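Local structure of rhamnosidase B (Bacillus sp., 2OKX) at residues A[467-472]-A[858-863]; A[473-478]-A[853-858]; A[913-918]-A[925-930]. The protein hydrolyses terminal alpha-L-rhamnose residues from rhamnosides, as a glycoside hydrolase of family 78. All blocks are in the same frame, centred on the assembly; numbering follows the deposited sequence. Where two conformers were deposited one is given.

Contact 1 of 3, residues A[467-472]-A[858-863]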
loop_
_atom_site.group_PDB
_atom_site.type_symbol
_atom_site.label_atom_id
_atom_site.label_comp_id
_atom_site.label_asym_id
_atom_site.label_seq_id
_atom_site.Cartn_x
_atom_site.Cartn_y
_atom_site.Cartn_z
ATOM N N GLY A 467 -10.645 9.020 -5.299
ATOM C CA GLY A 467 -9.711 8.643 -6.345
ATOM C C GLY A 467 -9.735 7.185 -6.767
ATOM O O GLY A 467 -9.755 6.284 -5.928
ATOM N N VAL A 468 -9.751 6.952 -8.076
ATOM C CA VAL A 468 -9.729 5.591 -8.599
ATOM C C VAL A 468 -8.546 5.475 -9.554
ATOM O O VAL A 468 -7.995 6.486 -9.991
ATOM C CB VAL A 468 -11.043 5.220 -9.333
ATOM C CG1 VAL A 468 -12.218 5.338 -8.370
ATOM C CG2 VAL A 468 -11.253 6.108 -10.548
ATOM N N GLU A 469 -8.151 4.243 -9.862
ATOM C CA GLU A 469 -7.014 3.992 -10.745
ATOM C C GLU A 469 -7.407 3.721 -12.188
ATOM O O GLU A 469 -6.643 4.011 -13.110
ATOM C CB GLU A 469 -6.242 2.754 -10.288
ATOM C CG GLU A 469 -5.757 2.740 -8.871
ATOM C CD GLU A 469 -4.881 1.532 -8.613
ATOM O OE1 GLU A 469 -5.389 0.394 -8.695
ATOM O OE2 GLU A 469 -3.681 1.720 -8.340
ATOM N N TYR A 470 -8.590 3.148 -12.369
ATOM C CA TYR A 470 -9.037 2.747 -13.689
ATOM C C TYR A 470 -10.500 2.993 -14.029
ATOM O O TYR A 470 -11.392 2.782 -13.211
ATOM C CB TYR A 470 -8.736 1.246 -13.852
ATOM C CG TYR A 470 -9.067 0.670 -15.209
ATOM C CD1 TYR A 470 -10.322 0.117 -15.476
ATOM C CD2 TYR A 470 -8.131 0.707 -16.242
ATOM C CE1 TYR A 470 -10.635 -0.382 -16.742
ATOM C CE2 TYR A 470 -8.434 0.216 -17.504
ATOM C CZ TYR A 470 -9.682 -0.326 -17.751
ATOM O OH TYR A 470 -9.966 -0.807 -19.009
ATOM N N MET A 471 -10.725 3.441 -15.257
ATOM C CA MET A 471 -12.064 3.649 -15.779
ATOM C C MET A 471 -11.967 3.659 -17.295
ATOM O O MET A 471 -10.957 4.090 -17.866
ATOM C CB MET A 471 -12.714 4.929 -15.214
ATOM C CG MET A 471 -11.991 6.232 -15.401
ATOM S SD MET A 471 -12.673 7.506 -14.263
ATOM C CE MET A 471 -14.369 7.629 -14.843
ATOM N N ARG A 472 -12.999 3.137 -17.948
ATOM C CA ARG A 472 -13.008 3.057 -19.400
ATOM C C ARG A 472 -14.414 2.907 -19.965
ATOM O O ARG A 472 -15.162 2.021 -19.559
ATOM C CB ARG A 472 -12.165 1.861 -19.862
ATOM C CG ARG A 472 -12.168 1.637 -21.376
ATOM C CD ARG A 472 -11.543 0.289 -21.756
ATOM N NE ARG A 472 -11.557 0.063 -23.202
ATOM C CZ ARG A 472 -10.721 0.636 -24.061
ATOM N NH1 ARG A 472 -9.782 1.475 -23.630
ATOM N NH2 ARG A 472 -10.835 0.388 -25.360
ATOM N N ARG A 858 -6.530 -6.079 -9.481
ATOM C CA ARG A 858 -7.029 -5.317 -8.334
ATOM C C ARG A 858 -6.288 -3.984 -8.387
ATOM O O ARG A 858 -6.840 -2.962 -8.797
ATOM C CB ARG A 858 -6.718 -6.025 -7.011
ATOM C CG ARG A 858 -7.164 -5.204 -5.794
ATOM C CD ARG A 858 -6.634 -5.742 -4.468
ATOM N NE ARG A 858 -5.173 -5.738 -4.391
ATOM C CZ ARG A 858 -4.488 -5.455 -3.285
ATOM N NH1 ARG A 858 -5.132 -5.141 -2.165
ATOM N NH2 ARG A 858 -3.159 -5.504 -3.289
ATOM N N SER A 859 -5.024 -4.011 -7.977
ATOM C CA SER A 859 -4.173 -2.828 -8.004
ATOM C C SER A 859 -3.575 -2.668 -9.403
ATOM O O SER A 859 -3.106 -3.641 -10.004
ATOM C CB SER A 859 -3.045 -2.975 -6.990
ATOM O OG SER A 859 -2.003 -2.054 -7.260
ATOM N N HIS A 860 -3.594 -1.444 -9.921
ATOM C CA HIS A 860 -3.047 -1.174 -11.245
ATOM C C HIS A 860 -1.615 -0.665 -11.173
ATOM O O HIS A 860 -1.009 -0.358 -12.200
ATOM C CB HIS A 860 -3.921 -0.151 -11.978
ATOM C CG HIS A 860 -5.233 -0.704 -12.439
ATOM N ND1 HIS A 860 -5.539 -0.877 -13.772
ATOM C CD2 HIS A 860 -6.298 -1.168 -11.745
ATOM C CE1 HIS A 860 -6.736 -1.427 -13.877
ATOM N NE2 HIS A 860 -7.218 -1.614 -12.662
ATOM N N CYS A 861 -1.072 -0.581 -9.962
ATOM C CA CYS A 861 0.287 -0.082 -9.774
ATOM C C CYS A 861 1.009 -0.863 -8.675
ATOM O O CYS A 861 0.917 -0.514 -7.502
ATOM C CB CYS A 861 0.236 1.413 -9.413
ATOM S SG CYS A 861 1.849 2.237 -9.232
ATOM N N HIS A 862 1.715 -1.922 -9.068
ATOM C CA HIS A 862 2.466 -2.774 -8.140
ATOM C C HIS A 862 3.886 -2.884 -8.679
ATOM O O HIS A 862 4.114 -3.538 -9.696
ATOM C CB HIS A 862 1.845 -4.178 -8.070
ATOM C CG HIS A 862 1.054 -4.435 -6.825
ATOM N ND1 HIS A 862 1.388 -5.419 -5.918
ATOM C CD2 HIS A 862 -0.063 -3.844 -6.341
ATOM C CE1 HIS A 862 0.511 -5.424 -4.931
ATOM N NE2 HIS A 862 -0.381 -4.477 -5.164
ATOM N N ALA A 863 4.838 -2.251 -8.001
ATOM C CA ALA A 863 6.220 -2.276 -8.464
ATOM C C ALA A 863 6.828 -3.671 -8.494
ATOM O O ALA A 863 7.880 -3.871 -9.095
ATOM C CB ALA A 863 7.090 -1.337 -7.616
HETATM O O HOH W 1 -8.000 -0.342 -8.726
HETATM O O HOH W 2 -2.119 0.490 -6.663
#

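Contact 2 of 3, residues A[473-478]-A[853-858]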
loop_
_atom_site.group_PDB
_atom_site.type_symbol
_atom_site.label_atom_id
_atom_site.label_comp_id
_atom_site.label_asym_id
_atom_site.label_seq_id
_atom_site.Cartn_x
_atom_site.Cartn_y
_atom_site.Cartn_z
ATOM N N GLU A 473 -14.758 3.791 -20.893
ATOM C CA GLU A 473 -16.044 3.760 -21.579
ATOM C C GLU A 473 -17.277 3.424 -20.734
ATOM O O GLU A 473 -18.017 2.491 -21.047
ATOM C CB GLU A 473 -15.934 2.791 -22.764
ATOM C CG GLU A 473 -14.873 3.228 -23.774
ATOM C CD GLU A 473 -14.662 2.249 -24.914
ATOM O OE1 GLU A 473 -13.988 2.630 -25.895
ATOM O OE2 GLU A 473 -15.155 1.108 -24.836
ATOM N N GLY A 474 -17.503 4.188 -19.672
ATOM C CA GLY A 474 -18.669 3.950 -18.838
ATOM C C GLY A 474 -18.430 3.045 -17.648
ATOM O O GLY A 474 -19.277 2.943 -16.764
ATOM N N TYR A 475 -17.286 2.371 -17.624
ATOM C CA TYR A 475 -16.965 1.489 -16.509
ATOM C C TYR A 475 -15.952 2.136 -15.583
ATOM O O TYR A 475 -14.901 2.598 -16.025
ATOM C CB TYR A 475 -16.404 0.155 -17.010
ATOM C CG TYR A 475 -15.770 -0.694 -15.920
ATOM C CD1 TYR A 475 -14.383 -0.850 -15.844
ATOM C CD2 TYR A 475 -16.559 -1.350 -14.970
ATOM C CE1 TYR A 475 -13.798 -1.636 -14.855
ATOM C CE2 TYR A 475 -15.983 -2.143 -13.973
ATOM C CZ TYR A 475 -14.603 -2.283 -13.924
ATOM O OH TYR A 475 -14.031 -3.082 -12.960
ATOM N N THR A 476 -16.283 2.178 -14.299
ATOM C CA THR A 476 -15.393 2.734 -13.291
ATOM C C THR A 476 -15.005 1.586 -12.371
ATOM O O THR A 476 -15.879 0.914 -11.831
ATOM C CB THR A 476 -16.097 3.830 -12.439
ATOM O OG1 THR A 476 -16.366 4.982 -13.250
ATOM C CG2 THR A 476 -15.216 4.242 -11.265
ATOM N N GLN A 477 -13.709 1.322 -12.211
ATOM C CA GLN A 477 -13.314 0.252 -11.302
ATOM C C GLN A 477 -13.226 0.885 -9.921
ATOM O O GLN A 477 -12.247 1.564 -9.601
ATOM C CB GLN A 477 -11.951 -0.353 -11.676
ATOM C CG GLN A 477 -11.599 -1.559 -10.816
ATOM C CD GLN A 477 -10.267 -2.200 -11.175
ATOM O OE1 GLN A 477 -9.837 -2.169 -12.328
ATOM N NE2 GLN A 477 -9.625 -2.812 -10.184
ATOM N N HIS A 478 -14.255 0.685 -9.104
ATOM C CA HIS A 478 -14.248 1.259 -7.766
ATOM C C HIS A 478 -13.250 0.551 -6.869
ATOM O O HIS A 478 -13.009 -0.645 -7.020
ATOM C CB HIS A 478 -15.654 1.217 -7.161
ATOM C CG HIS A 478 -16.592 2.191 -7.799
ATOM N ND1 HIS A 478 -17.618 1.803 -8.632
ATOM C CD2 HIS A 478 -16.615 3.542 -7.777
ATOM C CE1 HIS A 478 -18.233 2.876 -9.096
ATOM N NE2 HIS A 478 -17.643 3.943 -8.594
ATOM N N PRO A 853 -14.072 -11.212 -10.874
ATOM C CA PRO A 853 -13.238 -11.957 -11.823
ATOM C C PRO A 853 -13.068 -11.302 -13.193
ATOM O O PRO A 853 -12.181 -11.681 -13.960
ATOM C CB PRO A 853 -13.946 -13.307 -11.908
ATOM C CG PRO A 853 -15.386 -12.933 -11.716
ATOM C CD PRO A 853 -15.298 -11.965 -10.557
ATOM N N ASP A 854 -13.917 -10.324 -13.503
ATOM C CA ASP A 854 -13.835 -9.631 -14.786
ATOM C C ASP A 854 -12.831 -8.484 -14.730
ATOM O O ASP A 854 -12.453 -7.930 -15.763
ATOM C CB ASP A 854 -15.208 -9.087 -15.195
ATOM C CG ASP A 854 -16.220 -10.187 -15.465
ATOM O OD1 ASP A 854 -15.960 -11.041 -16.341
ATOM O OD2 ASP A 854 -17.278 -10.198 -14.803
ATOM N N MET A 855 -12.406 -8.123 -13.525
ATOM C CA MET A 855 -11.450 -7.034 -13.365
ATOM C C MET A 855 -10.119 -7.410 -13.994
ATOM O O MET A 855 -9.683 -8.559 -13.904
ATOM C CB MET A 855 -11.223 -6.725 -11.885
ATOM C CG MET A 855 -12.459 -6.284 -11.137
ATOM S SD MET A 855 -12.076 -5.997 -9.413
ATOM C CE MET A 855 -13.370 -4.787 -8.974
ATOM N N LEU A 856 -9.472 -6.436 -14.625
ATOM C CA LEU A 856 -8.180 -6.683 -15.247
ATOM C C LEU A 856 -7.177 -7.059 -14.161
ATOM O O LEU A 856 -6.312 -7.915 -14.363
ATOM C CB LEU A 856 -7.705 -5.423 -15.989
ATOM C CG LEU A 856 -8.546 -5.010 -17.202
ATOM C CD1 LEU A 856 -8.156 -3.609 -17.678
ATOM C CD2 LEU A 856 -8.354 -6.035 -18.315
ATOM N N THR A 857 -7.318 -6.419 -13.004
ATOM C CA THR A 857 -6.427 -6.625 -11.866
ATOM C C THR A 857 -7.017 -5.840 -10.694
ATOM O O THR A 857 -7.924 -5.027 -10.893
ATOM C CB THR A 857 -5.017 -6.062 -12.183
ATOM O OG1 THR A 857 -4.147 -6.231 -11.056
ATOM C CG2 THR A 857 -5.113 -4.579 -12.523
ATOM N N ARG A 858 -6.530 -6.079 -9.481
ATOM C CA ARG A 858 -7.029 -5.317 -8.334
ATOM C C ARG A 858 -6.288 -3.984 -8.387
ATOM O O ARG A 858 -6.840 -2.962 -8.797
ATOM C CB ARG A 858 -6.718 -6.025 -7.011
ATOM C CG ARG A 858 -7.164 -5.204 -5.794
ATOM C CD ARG A 858 -6.634 -5.742 -4.468
ATOM N NE ARG A 858 -5.173 -5.738 -4.391
ATOM C CZ ARG A 858 -4.488 -5.455 -3.285
ATOM N NH1 ARG A 858 -5.132 -5.141 -2.165
ATOM N NH2 ARG A 858 -3.159 -5.504 -3.289
HETATM O O HOH W 3 -10.466 -3.817 -14.408
#

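Contact 3 of 3, residues A[913-918]-A[925-930]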
loop_
_atom_site.group_PDB
_atom_site.type_symbol
_atom_site.label_atom_id
_atom_site.label_comp_id
_atom_site.label_asym_id
_atom_site.label_seq_id
_atom_site.Cartn_x
_atom_site.Cartn_y
_atom_site.Cartn_z
ATOM N N ILE A 913 27.182 3.896 -15.810
ATOM C CA ILE A 913 27.634 3.078 -16.924
ATOM C C ILE A 913 26.681 3.433 -18.066
ATOM O O ILE A 913 25.477 3.203 -17.958
ATOM C CB ILE A 913 27.481 1.568 -16.634
ATOM C CG1 ILE A 913 28.225 1.183 -15.349
ATOM C CG2 ILE A 913 28.023 0.766 -17.810
ATOM C CD1 ILE A 913 29.728 1.305 -15.438
ATOM N N ALA A 914 27.199 4.019 -19.138
ATOM C CA ALA A 914 26.355 4.372 -20.275
ATOM C C ALA A 914 26.727 3.466 -21.440
ATOM O O ALA A 914 27.907 3.298 -21.753
ATOM C CB ALA A 914 26.551 5.835 -20.655
ATOM N N VAL A 915 25.722 2.867 -22.068
ATOM C CA VAL A 915 25.961 1.967 -23.189
ATOM C C VAL A 915 25.007 2.237 -24.344
ATOM O O VAL A 915 23.820 2.478 -24.141
ATOM C CB VAL A 915 25.783 0.490 -22.765
ATOM C CG1 VAL A 915 25.821 -0.421 -23.987
ATOM C CG2 VAL A 915 26.873 0.097 -21.775
ATOM N N SER A 916 25.532 2.209 -25.560
ATOM C CA SER A 916 24.691 2.392 -26.732
ATOM C C SER A 916 25.226 1.491 -27.831
ATOM O O SER A 916 26.441 1.302 -27.953
ATOM C CB SER A 916 24.710 3.848 -27.204
ATOM O OG SER A 916 25.964 4.190 -27.769
ATOM N N TRP A 917 24.323 0.910 -28.613
ATOM C CA TRP A 917 24.737 0.072 -29.721
ATOM C C TRP A 917 23.691 0.061 -30.818
ATOM O O TRP A 917 22.521 0.358 -30.581
ATOM C CB TRP A 917 25.054 -1.374 -29.274
ATOM C CG TRP A 917 24.044 -2.066 -28.390
ATOM C CD1 TRP A 917 24.178 -2.341 -27.054
ATOM C CD2 TRP A 917 22.790 -2.641 -28.789
ATOM N NE1 TRP A 917 23.093 -3.056 -26.602
ATOM C CE2 TRP A 917 22.225 -3.253 -27.645
ATOM C CE3 TRP A 917 22.088 -2.698 -30.002
ATOM C CZ2 TRP A 917 20.991 -3.915 -27.678
ATOM C CZ3 TRP A 917 20.856 -3.355 -30.034
ATOM C CH2 TRP A 917 20.323 -3.953 -28.879
ATOM N N GLU A 918 24.131 -0.252 -32.028
ATOM C CA GLU A 918 23.233 -0.331 -33.165
ATOM C C GLU A 918 23.913 -1.128 -34.265
ATOM O O GLU A 918 25.140 -1.124 -34.369
ATOM C CB GLU A 918 22.892 1.069 -33.672
ATOM C CG GLU A 918 23.991 1.756 -34.449
ATOM C CD GLU A 918 23.592 3.153 -34.881
ATOM O OE1 GLU A 918 23.555 4.052 -34.018
ATOM O OE2 GLU A 918 23.300 3.349 -36.079
ATOM N N LEU A 925 27.937 -4.745 -35.290
ATOM C CA LEU A 925 27.491 -3.730 -34.342
ATOM C C LEU A 925 28.497 -2.617 -34.119
ATOM O O LEU A 925 29.697 -2.780 -34.340
ATOM C CB LEU A 925 27.232 -4.352 -32.965
ATOM C CG LEU A 925 25.959 -5.084 -32.556
ATOM C CD1 LEU A 925 26.164 -5.650 -31.153
ATOM C CD2 LEU A 925 24.769 -4.138 -32.576
ATOM N N LYS A 926 27.979 -1.483 -33.664
ATOM C CA LYS A 926 28.789 -0.342 -33.284
ATOM C C LYS A 926 28.365 -0.250 -31.814
ATOM O O LYS A 926 27.165 -0.231 -31.519
ATOM C CB LYS A 926 28.361 0.919 -34.026
ATOM C CG LYS A 926 29.324 2.073 -33.851
ATOM C CD LYS A 926 28.606 3.414 -33.872
ATOM C CE LYS A 926 27.749 3.593 -35.113
ATOM N NZ LYS A 926 27.029 4.900 -35.084
ATOM N N LEU A 927 29.326 -0.214 -30.900
ATOM C CA LEU A 927 29.022 -0.170 -29.472
ATOM C C LEU A 927 29.877 0.853 -28.736
ATOM O O LEU A 927 31.087 0.908 -28.934
ATOM C CB LEU A 927 29.250 -1.563 -28.862
ATOM C CG LEU A 927 29.298 -1.723 -27.337
ATOM C CD1 LEU A 927 27.916 -1.485 -26.758
ATOM C CD2 LEU A 927 29.781 -3.128 -26.974
ATOM N N ARG A 928 29.238 1.660 -27.890
ATOM C CA ARG A 928 29.934 2.672 -27.102
ATOM C C ARG A 928 29.653 2.398 -25.622
ATOM O O ARG A 928 28.511 2.116 -25.232
ATOM C CB ARG A 928 29.428 4.071 -27.472
ATOM C CG ARG A 928 30.101 5.216 -26.718
ATOM C CD ARG A 928 29.338 6.524 -26.925
ATOM N NE ARG A 928 29.964 7.664 -26.255
ATOM C CZ ARG A 928 31.029 8.315 -26.712
ATOM N NH1 ARG A 928 31.604 7.947 -27.851
ATOM N NH2 ARG A 928 31.516 9.344 -26.031
ATOM N N ILE A 929 30.701 2.478 -24.810
ATOM C CA ILE A 929 30.605 2.243 -23.377
ATOM C C ILE A 929 31.316 3.390 -22.665
ATOM O O ILE A 929 32.442 3.742 -23.016
ATOM C CB ILE A 929 31.315 0.926 -22.984
ATOM C CG1 ILE A 929 30.653 -0.258 -23.691
ATOM C CG2 ILE A 929 31.277 0.736 -21.468
ATOM C CD1 ILE A 929 31.490 -1.529 -23.655
ATOM N N GLU A 930 30.660 3.975 -21.672
ATOM C CA GLU A 930 31.268 5.060 -20.915
ATOM C C GLU A 930 31.126 4.727 -19.439
ATOM O O GLU A 930 30.037 4.397 -18.967
ATOM C CB GLU A 930 30.578 6.387 -21.241
ATOM C CG GLU A 930 31.342 7.607 -20.755
ATOM C CD GLU A 930 30.906 8.891 -21.445
ATOM O OE1 GLU A 930 31.595 9.920 -21.264
ATOM O OE2 GLU A 930 29.878 8.870 -22.166
#

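Contact 1 of 3, residues A[467-472]-A[858-863]
Arg858 meets Glu469 through its backbone: one water donates to both Arg858 O and Glu469 OE1, while the Arg858 guanidinium turns elsewhere, to salt bridges with Glu841 and Glu572. Ser859 lies against the same carboxylate, its CA 3.5 Å from Glu469 OE1, and a second water donates to Glu469 OE2. The direct bond comes next, from His860 N to Glu469 OE1 at 2.8 Å; the N-H approaches from above the carboxylate plane, 36° out of it. With the water that makes two donors on OE1. In Glu469, CD lies anti to CA (chi2 -174°), which carries the carboxylate out toward the loop. The imidazole of His860 is nearly perpendicular to the carboxylate, and one face receives Tyr470 CB, a CH-pi contact 3.6 Å from the ring centroid. The two aromatic ring planes differ by only 15°, yet little of one ring lies over the other. His860 NE2 bonds to Gln477 OE1, which would help fix the rotation of the ring. Cys861 comes within 4.1 Å of Glu469 OE2 through its CB. This buried contact sets the strand 462-472 of the concanavalin-like domain against the loop between helices 817-833 and 868-876 of the six-hairpin glycosidase domain, with helix 544-559 packed against Cys861.

Contact 2 of 3, residues A[473-478]-A[853-858]
The short strand 475-477, which returns antiparallel beside strand 462-472 in the concanavalin-like region, rests on a loop of the six-hairpin glycosidase domain, and Gln477 makes the polar link between them. Its CG is anti to the backbone N (chi1 -174°) and the chain stays extended, which carries the amide across to the loop. There Gln477 NE2 donates to Thr857 O at 2.9 Å, with an N-H...O angle of 144°. The donor lies in the carbonyl plane of Thr857, whereas the acceptor is tilted 25° from the amide plane of Gln477. At the other end of the amide, Gln477 OE1 accepts from a water at 2.7 Å that in turn takes the N-H of Leu856, with His860 NE2 as its other partner. Met855 supplies the apolar part: its CE packs 4.1 Å from Gln477 CG, and its CG meets Tyr475 OH at 4.0 Å, the two side chains crossing at about a right angle. Arg858 O is a further close neighbour of Gln477 NE2, at 3.1 Å. An alanine in place of Gln477 would probably leave Thr857 O, the bridging water and His860 NE2 without this partner and open a gap beside Met855 CE. Donor and acceptor ends of one amide are thus both engaged, which is consistent with its modelled orientation, probably limits its rotation, and ties the backbone of the loop to the strand by direct and water-mediated bonds.

Contact 3 of 3, residues A[913-918]-A[925-930]
Ala914 O takes the N-H of Glu930 at 2.8 Å, and the CA of Ile929 also approaches this oxygen, in a CA-H...O contact at 3.3 Å. The reverse bond, Ala914 N to Glu930 O, closes the pair. The same two-way bonding recurs between Ser916 and Arg928 and between Glu918 and Lys926, six backbone bonds in all, with the strands antiparallel at 173°. Val915 with Ile929 and Trp917 with Leu927 form the non-hydrogen-bonded pairs in between.

Val915, Trp917, Leu927 and Ile929 share one face of the sheet. Leu927 CD1 is the hub there, reaching Val915 CG1 at 3.6 Å and Trp917 CB at 3.8 Å, and it also lies at the edge of the indole, near its plane. CE3 of the indole meets Leu925 CD2 at 4.0 Å, while NE1 donates to Leu877 O. On the other face, Ala914 and Glu930 touch through their CB atoms, and Ser916 OG lies 3.5 Å from Arg928 CB. Glu918 and Lys926 extend alongside each other in the same direction and form a long salt bridge of 3.7 Å between OE1 and NZ; at that length its contribution is probably modest.

Strand 900-906 continues the sheet beyond 912-921, and strand 946-954 runs parallel to 924-932 on its far side. The arrangement is an antiparallel beta hairpin, strands 912-921 and 924-932, regular in its pairing over 914-918 and 926-930; both are inner strands of a five-stranded mixed sheet that the C-terminal region builds together with strand 538-541.

Overall arrangement
Contacts 1 and 2 belong to one interface: their centres are 9 Å apart, they share Arg858, and contact 2 is nested along the chain inside the loop that contact 1 closes. Strands 462-472 and 475-477 follow one another in the same sheet, and both meet the loop between helices 817-833 and 868-876. Together they join the concanavalin-like and six-hairpin glycosidase domains, bringing together parts of the chain some 380 residues apart. Contact 3 follows in sequence, a local hairpin in the C-terminal domain; its centre lies about 37 Å from that of contact 1 and 43 Å from that of contact 2, without touching either.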